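Local coordinates for protein allergen Bos d 2 (Bos taurus, PDB 4WFV) that probably carries pheromones or other small odorant molecules as a secreted lipocalin, and is a major allergen of cow dander, at residues N96-V102 and M113-K119; I12-I18 and Y38-C44; I19-A23 and L128-Q132; K26-V30 and E143-N147; K58-C63 and T151-P155. One frame throughout, in Å; residues are numbered along the deposited sequence. Where two conformers were deposited one is given.

Interaction 1 (N96-V102 and M113-K119); sequences NMLVTYV and MTEGLAK
Strands 97-102 and 113-118 run antiparallel, with axes 4.6 Å apart at an angle of 165°. Met-97 pairs with Ala-118, Val-99 with Gly-116 and Tyr-101 with Thr-114 as non-hydrogen-bonded pairs. Leu-98/Leu-117, Thr-100/Glu-115 and Val-102/Met-113 are hydrogen-bonded pairs. Their ladder includes Leu-117 N to Leu-98 O at 2.8 Å and Val-102 N to Met-113 O at 2.8 Å. Beyond the strand ends, Lys-119 N donates to Asn-96 O at 3.0 Å. Leu-98, Thr-100, Val-102, Met-113, Glu-115 and Leu-117 share one face. There Leu-98 CD2 lies 4.0 Å from Leu-117 CD1, and Val-102 CB lies 3.6 Å from Met-113 CG. Tyr-101 and Thr-114 are on the other face, where the Thr-114 CG2 methyl meets the edge of the tyrosine ring. Thr-100, rotamer p, donates from OG1 to Glu-115 OE1 at 2.8 Å; Glu-115 is in m. This is a beta hairpin of the lipocalin barrel. OE1 is also hydrogen-bonded to Tyr-39 OH, so the buried carboxylate is held by hydroxyls within an otherwise mostly apolar face.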
# COMPACT_ATOMS: atom_id res chain seq x y z
N ASN A 96 12.58 4.68 6.62
CA ASN A 96 12.16 3.38 7.13
C ASN A 96 10.68 3.03 6.95
O ASN A 96 10.28 1.90 7.27
CB ASN A 96 12.51 3.25 8.62
CG ASN A 96 14.01 3.29 8.85
OD1 ASN A 96 14.50 4.09 9.64
ND2 ASN A 96 14.74 2.42 8.16
N MET A 97 9.90 3.97 6.44
CA MET A 97 8.45 3.84 6.44
C MET A 97 7.83 4.50 5.21
O MET A 97 8.30 5.55 4.76
CB MET A 97 7.92 4.49 7.71
CG MET A 97 6.45 4.56 7.86
SD MET A 97 6.06 5.50 9.37
CE MET A 97 4.30 5.24 9.32
N LEU A 98 6.78 3.88 4.67
CA LEU A 98 6.09 4.46 3.53
C LEU A 98 4.61 4.18 3.72
O LEU A 98 4.23 3.06 4.06
CB LEU A 98 6.59 3.82 2.22
CG LEU A 98 6.12 4.46 0.89
CD1 LEU A 98 7.07 4.09 -0.26
CD2 LEU A 98 4.69 4.07 0.55
N VAL A 99 3.78 5.20 3.54
CA VAL A 99 2.33 5.02 3.66
C VAL A 99 1.66 5.41 2.35
O VAL A 99 1.90 6.50 1.83
CB VAL A 99 1.72 5.84 4.82
CG1 VAL A 99 0.22 5.55 4.93
CG2 VAL A 99 2.40 5.49 6.14
N THR A 100 0.83 4.51 1.83
CA THR A 100 0.02 4.79 0.65
C THR A 100 -1.42 5.02 1.05
O THR A 100 -1.88 4.49 2.07
CB THR A 100 0.03 3.63 -0.36
OG1 THR A 100 -0.65 2.50 0.21
CG2 THR A 100 1.44 3.25 -0.75
N TYR A 101 -2.12 5.81 0.24
CA TYR A 101 -3.56 5.96 0.35
C TYR A 101 -4.15 5.56 -0.99
O TYR A 101 -3.77 6.10 -2.03
CB TYR A 101 -3.96 7.39 0.71
CG TYR A 101 -5.45 7.63 0.62
CD1 TYR A 101 -6.32 7.02 1.52
CD2 TYR A 101 -5.99 8.43 -0.38
CE1 TYR A 101 -7.69 7.22 1.44
CE2 TYR A 101 -7.37 8.63 -0.47
CZ TYR A 101 -8.21 8.02 0.44
OH TYR A 101 -9.57 8.21 0.36
N VAL A 102 -5.05 4.59 -0.96
CA VAL A 102 -5.62 4.03 -2.18
C VAL A 102 -7.13 4.21 -2.17
O VAL A 102 -7.78 3.96 -1.15
CB VAL A 102 -5.29 2.53 -2.27
CG1 VAL A 102 -6.07 1.85 -3.39
CG2 VAL A 102 -3.78 2.32 -2.42
N MET A 113 -8.55 3.01 1.45
CA MET A 113 -7.63 2.19 2.23
C MET A 113 -6.24 2.79 2.31
O MET A 113 -5.87 3.68 1.54
CB MET A 113 -7.57 0.76 1.68
CG MET A 113 -6.94 0.65 0.32
SD MET A 113 -6.75 -1.07 -0.20
CE MET A 113 -5.34 -1.63 0.75
N THR A 114 -5.48 2.32 3.28
CA THR A 114 -4.07 2.67 3.35
C THR A 114 -3.24 1.43 3.52
O THR A 114 -3.74 0.38 3.92
CB THR A 114 -3.76 3.60 4.54
OG1 THR A 114 -4.12 2.92 5.75
CG2 THR A 114 -4.50 4.95 4.42
N GLU A 115 -1.95 1.58 3.20
CA GLU A 115 -0.97 0.53 3.43
C GLU A 115 0.22 1.14 4.15
O GLU A 115 0.69 2.24 3.80
CB GLU A 115 -0.51 -0.07 2.10
CG GLU A 115 -1.66 -0.73 1.35
CD GLU A 115 -1.35 -1.02 -0.10
OE1 GLU A 115 -0.76 -0.15 -0.76
OE2 GLU A 115 -1.69 -2.12 -0.56
N GLY A 116 0.70 0.44 5.17
CA GLY A 116 1.86 0.88 5.94
C GLY A 116 3.01 -0.06 5.69
O GLY A 116 2.96 -1.23 6.09
N LEU A 117 4.05 0.44 5.03
CA LEU A 117 5.19 -0.36 4.61
C LEU A 117 6.39 0.02 5.46
O LEU A 117 6.50 1.16 5.92
CB LEU A 117 5.51 -0.10 3.14
CG LEU A 117 4.40 -0.05 2.10
CD1 LEU A 117 5.01 0.12 0.70
CD2 LEU A 117 3.57 -1.30 2.14
N ALA A 118 7.30 -0.93 5.67
CA ALA A 118 8.52 -0.68 6.43
C ALA A 118 9.72 -1.36 5.79
O ALA A 118 9.59 -2.34 5.06
CB ALA A 118 8.38 -1.17 7.85
N LYS A 119 10.90 -0.84 6.12
CA LYS A 119 12.16 -1.52 5.78
C LYS A 119 12.42 -2.71 6.71
O LYS A 119 13.17 -3.62 6.36
CB LYS A 119 13.33 -0.54 5.88
CG LYS A 119 13.25 0.58 4.90
CD LYS A 119 13.18 0.03 3.49
CE LYS A 119 13.50 1.11 2.51
NZ LYS A 119 13.44 0.64 1.11

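Interaction 2 (I12-I18 and Y38-C44); sequences IPGEWRI and YYRRIEC
Segment 12-18 is mostly loop and becomes strand at Arg-17, while 38-44 is strand throughout. A single antiparallel bridge joins them at Gly-14 and Ile-42: Gly-14 N donates to Ile-42 O at 2.9 Å, and Ile-42 N to Gly-14 O at 3.0 Å. Gly-14 has phi/psi of 145/-178, which calls for glycine. Arg-40 and Arg-41 form a classic beta bulge opposite Thr-54. Within the loop, Trp-16 (m) NE1 donates a hydrogen bond to Ile-12 O at 2.8 Å.

Ile-42 (m) points at the loop and makes apolar contacts; its CG2 lies 3.9 Å from Ile-12 CG2 and its CD1 3.7 Å from Trp-16 CD1. Pro-13 CG is 3.8 Å from Cys-44 SG, whose sulfur is bonded to Cys-48, and Ile-18 CD1 is 4.0 Å from Tyr-39 CD1.

Charges lie outside. Arg-41 NE makes a hydrogen-bonded salt bridge to Glu-43 OE2 at 2.6 Å. Glu-15 OE2 sits over the guanidinium face, 3.4 Å from Arg-41 NE, a salt bridge of charges alone. The Gly-Xaa-Trp sequence before the first strand is the lipocalin signature. Trp-16 packs on Leu-117 of strand 110-118 and makes a cation-pi contact with Lys-119, while strand 38-45 pairs with strand 50-59.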
# COMPACT_ATOMS: atom_id res chain seq x y z
N ILE A 12 11.12 6.63 -2.12
CA ILE A 12 10.08 5.69 -2.54
C ILE A 12 10.62 4.34 -3.03
O ILE A 12 10.12 3.29 -2.63
CB ILE A 12 9.13 6.32 -3.58
CG1 ILE A 12 8.33 7.47 -2.95
CG2 ILE A 12 8.21 5.25 -4.18
CD1 ILE A 12 7.61 8.35 -3.95
N PRO A 13 11.64 4.35 -3.91
CA PRO A 13 12.15 3.07 -4.41
C PRO A 13 12.77 2.25 -3.29
O PRO A 13 13.28 2.81 -2.32
CB PRO A 13 13.25 3.49 -5.40
CG PRO A 13 12.91 4.87 -5.79
CD PRO A 13 12.29 5.49 -4.57
N GLY A 14 12.71 0.93 -3.43
CA GLY A 14 13.38 0.06 -2.48
C GLY A 14 12.64 -1.23 -2.20
O GLY A 14 11.57 -1.48 -2.77
N GLU A 15 13.22 -2.03 -1.31
CA GLU A 15 12.68 -3.34 -0.92
C GLU A 15 11.78 -3.28 0.32
O GLU A 15 12.20 -3.58 1.44
CB GLU A 15 13.83 -4.30 -0.61
CG GLU A 15 14.87 -4.39 -1.71
CD GLU A 15 14.40 -5.20 -2.89
OE1 GLU A 15 13.58 -6.12 -2.69
OE2 GLU A 15 14.84 -4.91 -4.02
N TRP A 16 10.51 -2.96 0.10
CA TRP A 16 9.60 -2.73 1.21
C TRP A 16 8.87 -4.00 1.62
O TRP A 16 8.65 -4.89 0.80
CB TRP A 16 8.55 -1.72 0.79
CG TRP A 16 9.09 -0.35 0.51
CD1 TRP A 16 9.37 0.19 -0.71
CD2 TRP A 16 9.36 0.67 1.48
NE1 TRP A 16 9.84 1.47 -0.56
CE2 TRP A 16 9.83 1.80 0.78
CE3 TRP A 16 9.27 0.73 2.87
CZ2 TRP A 16 10.21 2.97 1.42
CZ3 TRP A 16 9.64 1.90 3.51
CH2 TRP A 16 10.11 3.01 2.79
N ARG A 17 8.52 -4.09 2.90
CA ARG A 17 7.58 -5.09 3.39
C ARG A 17 6.31 -4.36 3.80
O ARG A 17 6.38 -3.25 4.31
CB ARG A 17 8.13 -5.82 4.61
CG ARG A 17 9.38 -6.64 4.35
CD ARG A 17 9.84 -7.41 5.59
NE ARG A 17 11.15 -8.01 5.38
CZ ARG A 17 12.30 -7.41 5.68
NH1 ARG A 17 12.29 -6.21 6.22
NH2 ARG A 17 13.45 -8.03 5.44
N ILE A 18 5.16 -4.99 3.62
CA ILE A 18 3.94 -4.40 4.14
C ILE A 18 3.71 -4.88 5.55
O ILE A 18 3.76 -6.08 5.83
CB ILE A 18 2.71 -4.67 3.24
CG1 ILE A 18 1.49 -3.90 3.74
CG2 ILE A 18 2.42 -6.16 3.12
CD1 ILE A 18 0.44 -3.70 2.65
N TYR A 38 1.10 -8.38 -0.68
CA TYR A 38 2.33 -8.47 0.09
C TYR A 38 3.50 -7.89 -0.71
O TYR A 38 4.14 -8.58 -1.51
CB TYR A 38 2.59 -9.92 0.51
CG TYR A 38 1.48 -10.50 1.36
CD1 TYR A 38 1.38 -10.19 2.72
CD2 TYR A 38 0.54 -11.36 0.81
CE1 TYR A 38 0.35 -10.73 3.51
CE2 TYR A 38 -0.49 -11.91 1.60
CZ TYR A 38 -0.57 -11.58 2.94
OH TYR A 38 -1.57 -12.11 3.72
N TYR A 39 3.77 -6.61 -0.45
CA TYR A 39 4.81 -5.86 -1.15
C TYR A 39 6.16 -6.53 -1.05
O TYR A 39 6.50 -7.11 -0.02
CB TYR A 39 4.94 -4.46 -0.55
CG TYR A 39 3.94 -3.46 -1.08
CD1 TYR A 39 2.60 -3.50 -0.71
CD2 TYR A 39 4.35 -2.45 -1.95
CE1 TYR A 39 1.69 -2.58 -1.19
CE2 TYR A 39 3.44 -1.52 -2.44
CZ TYR A 39 2.11 -1.58 -2.06
OH TYR A 39 1.23 -0.65 -2.56
N ARG A 40 6.93 -6.42 -2.13
CA ARG A 40 8.34 -6.82 -2.11
C ARG A 40 9.25 -5.71 -2.61
O ARG A 40 10.34 -5.52 -2.07
CB ARG A 40 8.55 -8.11 -2.92
CG ARG A 40 7.89 -9.35 -2.30
CD ARG A 40 8.60 -9.77 -1.03
NE ARG A 40 8.07 -11.00 -0.45
CZ ARG A 40 7.08 -11.06 0.44
NH1 ARG A 40 6.47 -9.95 0.86
NH2 ARG A 40 6.72 -12.24 0.92
N ARG A 41 8.82 -4.96 -3.62
CA ARG A 41 9.72 -3.97 -4.20
C ARG A 41 8.96 -2.90 -4.95
O ARG A 41 7.95 -3.18 -5.60
CB ARG A 41 10.70 -4.65 -5.16
CG ARG A 41 11.79 -3.74 -5.68
CD ARG A 41 12.78 -4.53 -6.53
NE ARG A 41 13.87 -3.70 -7.03
CZ ARG A 41 14.81 -4.13 -7.87
NH1 ARG A 41 14.79 -5.38 -8.30
NH2 ARG A 41 15.77 -3.30 -8.28
N ILE A 42 9.45 -1.66 -4.85
CA ILE A 42 8.93 -0.55 -5.62
C ILE A 42 10.12 0.07 -6.34
O ILE A 42 11.18 0.25 -5.74
CB ILE A 42 8.26 0.52 -4.73
CG1 ILE A 42 7.11 -0.08 -3.92
CG2 ILE A 42 7.76 1.69 -5.58
CD1 ILE A 42 6.48 0.91 -2.94
N GLU A 43 9.95 0.37 -7.62
CA GLU A 43 10.96 1.14 -8.34
C GLU A 43 10.30 2.31 -9.06
O GLU A 43 9.13 2.24 -9.44
CB GLU A 43 11.71 0.24 -9.32
CG GLU A 43 12.51 -0.87 -8.65
CD GLU A 43 13.65 -0.35 -7.77
OE1 GLU A 43 14.10 0.80 -7.96
OE2 GLU A 43 14.09 -1.10 -6.87
N CYS A 44 11.05 3.39 -9.22
CA CYS A 44 10.56 4.54 -9.98
C CYS A 44 10.99 4.40 -11.43
O CYS A 44 12.08 3.92 -11.73
CB CYS A 44 11.08 5.86 -9.40
SG CYS A 44 10.20 6.49 -7.93

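Interaction 3 (I19-A23 and L128-Q132)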
# COMPACT_ATOMS: atom_id res chain seq x y z
N ILE A 19 3.50 -3.94 6.46
CA ILE A 19 3.23 -4.28 7.85
C ILE A 19 1.73 -4.25 8.13
O ILE A 19 1.18 -5.21 8.69
CB ILE A 19 3.96 -3.33 8.83
CG1 ILE A 19 5.42 -3.16 8.42
CG2 ILE A 19 3.82 -3.83 10.26
CD1 ILE A 19 6.21 -4.47 8.33
N TYR A 20 1.07 -3.17 7.70
CA TYR A 20 -0.35 -3.00 7.97
C TYR A 20 -1.11 -2.59 6.73
O TYR A 20 -0.57 -1.99 5.79
CB TYR A 20 -0.58 -1.89 9.01
CG TYR A 20 -0.01 -2.17 10.37
CD1 TYR A 20 -0.59 -3.09 11.22
CD2 TYR A 20 1.11 -1.47 10.83
CE1 TYR A 20 -0.06 -3.35 12.49
CE2 TYR A 20 1.65 -1.73 12.08
CZ TYR A 20 1.05 -2.65 12.91
OH TYR A 20 1.58 -2.90 14.15
N ALA A 21 -2.41 -2.89 6.75
CA ALA A 21 -3.34 -2.27 5.81
C ALA A 21 -4.59 -1.92 6.60
O ALA A 21 -4.85 -2.50 7.65
CB ALA A 21 -3.69 -3.21 4.66
N ALA A 22 -5.35 -0.96 6.09
CA ALA A 22 -6.60 -0.57 6.74
C ALA A 22 -7.54 -0.11 5.65
O ALA A 22 -7.10 0.46 4.66
CB ALA A 22 -6.36 0.57 7.76
N ALA A 23 -8.84 -0.37 5.82
CA ALA A 23 -9.81 -0.01 4.78
C ALA A 23 -11.16 0.21 5.39
O ALA A 23 -11.47 -0.36 6.44
CB ALA A 23 -9.90 -1.12 3.71
N LEU A 128 3.54 3.87 14.26
CA LEU A 128 2.15 3.45 14.22
C LEU A 128 1.23 4.63 14.50
O LEU A 128 0.18 4.74 13.90
CB LEU A 128 1.90 2.30 15.19
CG LEU A 128 0.47 1.76 15.25
CD1 LEU A 128 0.12 1.10 13.91
CD2 LEU A 128 0.35 0.74 16.38
N GLU A 129 1.64 5.51 15.41
CA GLU A 129 0.88 6.73 15.69
C GLU A 129 0.71 7.55 14.41
O GLU A 129 -0.39 8.01 14.10
CB GLU A 129 1.56 7.55 16.79
CG GLU A 129 0.71 8.68 17.37
CD GLU A 129 0.77 9.98 16.58
OE1 GLU A 129 1.66 10.18 15.74
OE2 GLU A 129 -0.11 10.84 16.83
N LYS A 130 1.80 7.73 13.67
CA LYS A 130 1.73 8.46 12.40
C LYS A 130 0.79 7.77 11.41
O LYS A 130 -0.04 8.43 10.77
CB LYS A 130 3.13 8.59 11.78
CG LYS A 130 4.03 9.59 12.49
CD LYS A 130 5.45 9.52 11.94
CE LYS A 130 6.37 10.48 12.68
NZ LYS A 130 7.81 10.16 12.47
N TYR A 131 0.92 6.45 11.28
CA TYR A 131 0.05 5.70 10.39
C TYR A 131 -1.43 5.88 10.74
O TYR A 131 -2.26 6.14 9.87
CB TYR A 131 0.45 4.22 10.42
CG TYR A 131 -0.40 3.34 9.54
CD1 TYR A 131 -0.48 3.55 8.17
CD2 TYR A 131 -1.14 2.31 10.09
CE1 TYR A 131 -1.27 2.75 7.37
CE2 TYR A 131 -1.93 1.50 9.30
CZ TYR A 131 -2.00 1.73 7.94
OH TYR A 131 -2.79 0.92 7.15
N GLN A 132 -1.76 5.75 12.02
CA GLN A 132 -3.14 5.88 12.46
C GLN A 132 -3.69 7.29 12.29
O GLN A 132 -4.85 7.46 11.94
CB GLN A 132 -3.30 5.37 13.90
CG GLN A 132 -3.06 3.86 13.99
CD GLN A 132 -3.49 3.24 15.29
OE1 GLN A 132 -3.87 3.92 16.23
NE2 GLN A 132 -3.42 1.91 15.35
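Tyr-131 and Tyr-20 make most of this contact. Tyr-131 reaches from the helix toward the strand with a trans chi1. Its CE2 atom lies 3.7 Å from Tyr-20 CB. The two rings are nearly parallel, with planes at 18°, but they are slid apart. Their centroids are 6.0 Å from each other, so they barely overlap. The hydroxyl of Tyr-131 reaches the strand backbone, and its OH lies 3.6 Å from Ala-22 CB. Tyr-131 OH is also 3.3 Å from Ala-22 N, but the angle there is too poor for a hydrogen bond. The polar partner of this hydroxyl is Thr-114 OG1 on the neighbouring strand.

Helix 125-137 is the helix that packs against the outside of the barrel in lipocalins. Here the segment axes are 11.1 Å apart and lie at only 19°, so helix and strand run almost in the same direction. Ala-22 has only a methyl group here, consistent with the close approach of the tyrosine hydroxyl. A classic beta bulge places both Ile-19 and Tyr-20 opposite Gly-116.

Tyr-20, in the m rotamer, also receives Leu-128. Leu-128 CD1 is 3.7 Å from Tyr-20 CE2. This leucine lies about one helical turn before Tyr-131. Phe-123 also meets the Tyr-20 ring, with planes at about 60°, and Ile-145 touches both Tyr-20 and Ala-22.

Interaction 4 (K26-V30 and E143-N147); sequences KDKIV and ENIEN
This is a surface contact made by van der Waals packing. It joins the loop after strand 17-23 to the chain that leads into the short strand 146-147. Residues 26-28 have helical phi/psi, and Ile-29 N donates to Lys-26 O at 3.0 Å, so the loop forms a tight turn. Across from it, Asn-144 lies at -100/16. Ile-145 at -66/136 and Glu-146 at -117/136 are extended. The nearest CA atoms are Lys-26 to Asn-144 at 6.1 Å and Val-30 to Glu-146 at 7.1 Å.

Ile-29 points at the other segment with chi1 p and chi2 t. Its CD1 lies 3.6 Å from Asn-144 O and 3.8 Å from Glu-146 CG. Lys-26 has chi1 and chi2 trans and chi3 p. Its CB is 3.9 Å from Asn-144 ND2. Glu-146, with chi1 and chi2 both m, folds so that its OE2 lies 4.1 Å from Lys-26 CD and 4.1 Å from CG1 of Val-30 (m).

The polar groups have other partners. Glu-146 OE1 forms a salt bridge with Arg-36, and Asn-144 ND2 donates a hydrogen bond to Ala-23 O. Arg-36 is also hydrogen-bonded to Ile-29 O, so it links the two sides. The long loop after the first strand and the short last strand that pairs with that strand are features of the lipocalin fold.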
# COMPACT_ATOMS: atom_id res chain seq x y z
N LYS A 26 -13.66 -3.65 5.01
CA LYS A 26 -12.67 -4.58 5.51
C LYS A 26 -12.50 -5.82 4.64
O LYS A 26 -11.40 -6.36 4.55
CB LYS A 26 -12.97 -4.99 6.96
CG LYS A 26 -11.93 -5.92 7.57
CD LYS A 26 -12.15 -6.14 9.06
CE LYS A 26 -13.39 -6.98 9.33
NZ LYS A 26 -13.52 -7.29 10.78
N ASP A 27 -13.57 -6.26 3.99
CA ASP A 27 -13.52 -7.48 3.20
C ASP A 27 -12.48 -7.42 2.10
O ASP A 27 -11.98 -8.45 1.67
CB ASP A 27 -14.90 -7.84 2.63
CG ASP A 27 -15.43 -6.77 1.71
OD1 ASP A 27 -15.84 -5.71 2.21
OD2 ASP A 27 -15.42 -6.98 0.48
N LYS A 28 -12.15 -6.21 1.63
CA LYS A 28 -11.15 -6.07 0.58
C LYS A 28 -9.73 -6.42 1.03
O LYS A 28 -8.90 -6.77 0.18
CB LYS A 28 -11.14 -4.64 0.03
CG LYS A 28 -12.41 -4.23 -0.70
CD LYS A 28 -12.53 -4.97 -2.02
CE LYS A 28 -13.74 -4.50 -2.83
NZ LYS A 28 -13.81 -5.15 -4.17
N ILE A 29 -9.45 -6.32 2.33
CA ILE A 29 -8.09 -6.47 2.83
C ILE A 29 -7.86 -7.61 3.81
O ILE A 29 -6.75 -7.79 4.29
CB ILE A 29 -7.56 -5.16 3.46
CG1 ILE A 29 -8.41 -4.76 4.69
CG2 ILE A 29 -7.50 -4.05 2.42
CD1 ILE A 29 -7.69 -3.74 5.60
N VAL A 30 -8.89 -8.40 4.11
CA VAL A 30 -8.70 -9.59 4.93
C VAL A 30 -7.95 -10.65 4.13
O VAL A 30 -7.76 -10.51 2.93
CB VAL A 30 -10.05 -10.16 5.44
CG1 VAL A 30 -10.75 -9.13 6.33
CG2 VAL A 30 -10.94 -10.60 4.27
N GLU A 143 -10.07 0.87 13.33
CA GLU A 143 -10.68 -0.37 13.81
C GLU A 143 -10.50 -1.49 12.79
O GLU A 143 -10.58 -2.67 13.13
CB GLU A 143 -12.16 -0.14 14.10
CG GLU A 143 -12.44 0.80 15.28
CD GLU A 143 -12.43 2.29 14.91
OE1 GLU A 143 -12.12 2.65 13.75
OE2 GLU A 143 -12.76 3.10 15.80
N ASN A 144 -10.28 -1.11 11.53
CA ASN A 144 -10.13 -2.10 10.47
C ASN A 144 -8.68 -2.37 10.06
O ASN A 144 -8.43 -2.96 9.02
CB ASN A 144 -10.95 -1.71 9.24
CG ASN A 144 -12.44 -1.92 9.44
OD1 ASN A 144 -12.87 -2.51 10.43
ND2 ASN A 144 -13.25 -1.44 8.49
N ILE A 145 -7.73 -1.98 10.90
CA ILE A 145 -6.34 -2.29 10.61
C ILE A 145 -6.12 -3.80 10.66
O ILE A 145 -6.62 -4.49 11.57
CB ILE A 145 -5.37 -1.60 11.59
CG1 ILE A 145 -5.32 -0.10 11.33
CG2 ILE A 145 -3.97 -2.20 11.45
CD1 ILE A 145 -4.52 0.68 12.38
N GLU A 146 -5.38 -4.31 9.67
CA GLU A 146 -4.95 -5.71 9.60
C GLU A 146 -3.43 -5.70 9.66
O GLU A 146 -2.79 -4.88 9.00
CB GLU A 146 -5.39 -6.33 8.26
CG GLU A 146 -6.90 -6.51 8.07
CD GLU A 146 -7.42 -7.80 8.69
OE1 GLU A 146 -6.80 -8.86 8.47
OE2 GLU A 146 -8.45 -7.76 9.39
N ASN A 147 -2.84 -6.60 10.45
CA ASN A 147 -1.40 -6.78 10.40
C ASN A 147 -1.09 -7.82 9.33
O ASN A 147 -1.38 -9.01 9.50
CB ASN A 147 -0.81 -7.20 11.75
CG ASN A 147 0.70 -7.35 11.70
OD1 ASN A 147 1.25 -7.99 10.80
ND2 ASN A 147 1.39 -6.74 12.66

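Interaction 5 (K58-C63 and T151-P155)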
# COMPACT_ATOMS: atom_id res chain seq x y z
N LYS A 58 -2.14 -13.87 -2.69
CA LYS A 58 -2.46 -15.28 -2.45
C LYS A 58 -3.77 -15.69 -3.10
O LYS A 58 -4.78 -15.02 -2.95
CB LYS A 58 -2.55 -15.58 -0.96
CG LYS A 58 -1.24 -15.54 -0.21
CD LYS A 58 -1.46 -16.15 1.16
CE LYS A 58 -0.45 -15.66 2.17
NZ LYS A 58 -0.75 -16.22 3.52
N ASP A 59 -3.73 -16.81 -3.81
CA ASP A 59 -4.95 -17.39 -4.38
C ASP A 59 -5.16 -18.78 -3.80
O ASP A 59 -4.45 -19.72 -4.14
CB ASP A 59 -4.85 -17.43 -5.90
CG ASP A 59 -6.15 -17.87 -6.56
OD1 ASP A 59 -6.71 -18.91 -6.14
OD2 ASP A 59 -6.61 -17.17 -7.48
N GLN A 60 -6.16 -18.90 -2.92
CA GLN A 60 -6.47 -20.17 -2.26
C GLN A 60 -5.26 -20.75 -1.53
O GLN A 60 -5.04 -21.96 -1.53
CB GLN A 60 -7.02 -21.19 -3.26
CG GLN A 60 -8.34 -20.79 -3.93
CD GLN A 60 -9.54 -20.92 -3.00
OE1 GLN A 60 -9.45 -21.52 -1.93
NE2 GLN A 60 -10.67 -20.36 -3.42
N GLY A 61 -4.47 -19.87 -0.91
CA GLY A 61 -3.31 -20.31 -0.15
C GLY A 61 -1.99 -20.28 -0.91
O GLY A 61 -0.93 -20.40 -0.30
N THR A 62 -2.06 -20.13 -2.22
CA THR A 62 -0.87 -20.13 -3.06
C THR A 62 -0.39 -18.72 -3.42
O THR A 62 -1.17 -17.88 -3.86
CB THR A 62 -1.10 -20.93 -4.36
OG1 THR A 62 -1.50 -22.27 -4.02
CG2 THR A 62 0.17 -20.97 -5.20
N CYS A 63 0.91 -18.47 -3.25
CA CYS A 63 1.49 -17.15 -3.45
C CYS A 63 1.83 -16.88 -4.91
O CYS A 63 2.62 -17.60 -5.51
CB CYS A 63 2.76 -17.00 -2.60
SG CYS A 63 2.50 -16.99 -0.80
N THR A 151 0.87 -12.57 8.47
CA THR A 151 0.37 -13.65 7.62
C THR A 151 1.14 -13.75 6.30
O THR A 151 0.73 -14.47 5.38
CB THR A 151 -1.15 -13.50 7.31
OG1 THR A 151 -1.36 -12.35 6.48
CG2 THR A 151 -1.96 -13.35 8.61
N ASP A 152 2.27 -13.04 6.21
CA ASP A 152 3.06 -13.03 4.99
C ASP A 152 4.06 -14.17 4.98
O ASP A 152 5.24 -14.01 5.35
CB ASP A 152 3.78 -11.70 4.82
CG ASP A 152 4.44 -11.56 3.45
OD1 ASP A 152 4.53 -12.58 2.72
OD2 ASP A 152 4.89 -10.45 3.12
N ASN A 153 3.57 -15.33 4.57
CA ASN A 153 4.38 -16.53 4.48
C ASN A 153 4.77 -16.79 3.04
O ASN A 153 5.10 -17.92 2.67
CB ASN A 153 3.64 -17.74 5.08
CG ASN A 153 2.35 -18.07 4.36
OD1 ASN A 153 1.85 -17.30 3.55
ND2 ASN A 153 1.81 -19.25 4.64
N CYS A 154 4.72 -15.75 2.21
CA CYS A 154 5.23 -15.87 0.84
C CYS A 154 6.75 -15.71 0.82
O CYS A 154 7.33 -15.18 1.75
CB CYS A 154 4.56 -14.84 -0.07
SG CYS A 154 2.74 -15.03 -0.17
N PRO A 155 7.39 -16.18 -0.26
CA PRO A 155 8.85 -16.12 -0.29
C PRO A 155 9.36 -14.70 -0.10
O PRO A 155 8.74 -13.76 -0.61
CB PRO A 155 9.18 -16.65 -1.70
CG PRO A 155 8.03 -17.55 -2.03
CD PRO A 155 6.83 -16.85 -1.45
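Lys-58 stretches its aliphatic chain past the disulfide, with CE 4.0 Å from Cys-154 SG. Its chi1 is m and the rest of the chain is trans. This carries NZ to two acceptors: Asn-153 OD1 at 2.8 Å and Thr-151 O at 3.0 Å. The ammonium group therefore holds the C-terminal segment through a side chain and a backbone carbonyl. The covalent link is Cys-63 SG to Cys-154 SG, 2.1 Å long, with chi3 of -81°. Both cysteines have chi1 near -60°. Cys-63 CB also lies 4.2 Å from Pro-155 CD. Asp-152 OD1 accepts from Cys-154 N at 3.2 Å, forming an Asx turn that shapes the chain just before the second cysteine. Its other oxygen, OD2, makes a salt bridge with Arg-40. Between Lys-58 and Cys-63 the chain reverses through a type I' turn, Asp-59 to Thr-62, with Gly-61 at 96/-13. A disulfide tying the C-terminal tail to a strand of the barrel, here at a hairpin, is found in many lipocalins.

In the fold
All five contacts reach one antiparallel sheet, which curves into the lipocalin barrel. Interaction 1 is nearest the middle, about 5 Å from the chain's centre. Interaction 5 is at the edge, about 17 Å out. Strand 17-23 serves both interactions 2 and 3, whose centres are about 17 Å apart. It lies beside strand 110-118 of interaction 1. Interaction 3 is about 7 Å from interaction 1 between centres. Along the chain, interaction 2 closes before interaction 1 opens, and interactions 3, 4 and 5 each enclose interaction 1. Interaction 2 joins the run-in to strand 17-23 to strand 38-45, consistent with the sheet closing into a barrel. Interactions 3 to 5 bring the later helix, last strand and tail back against it.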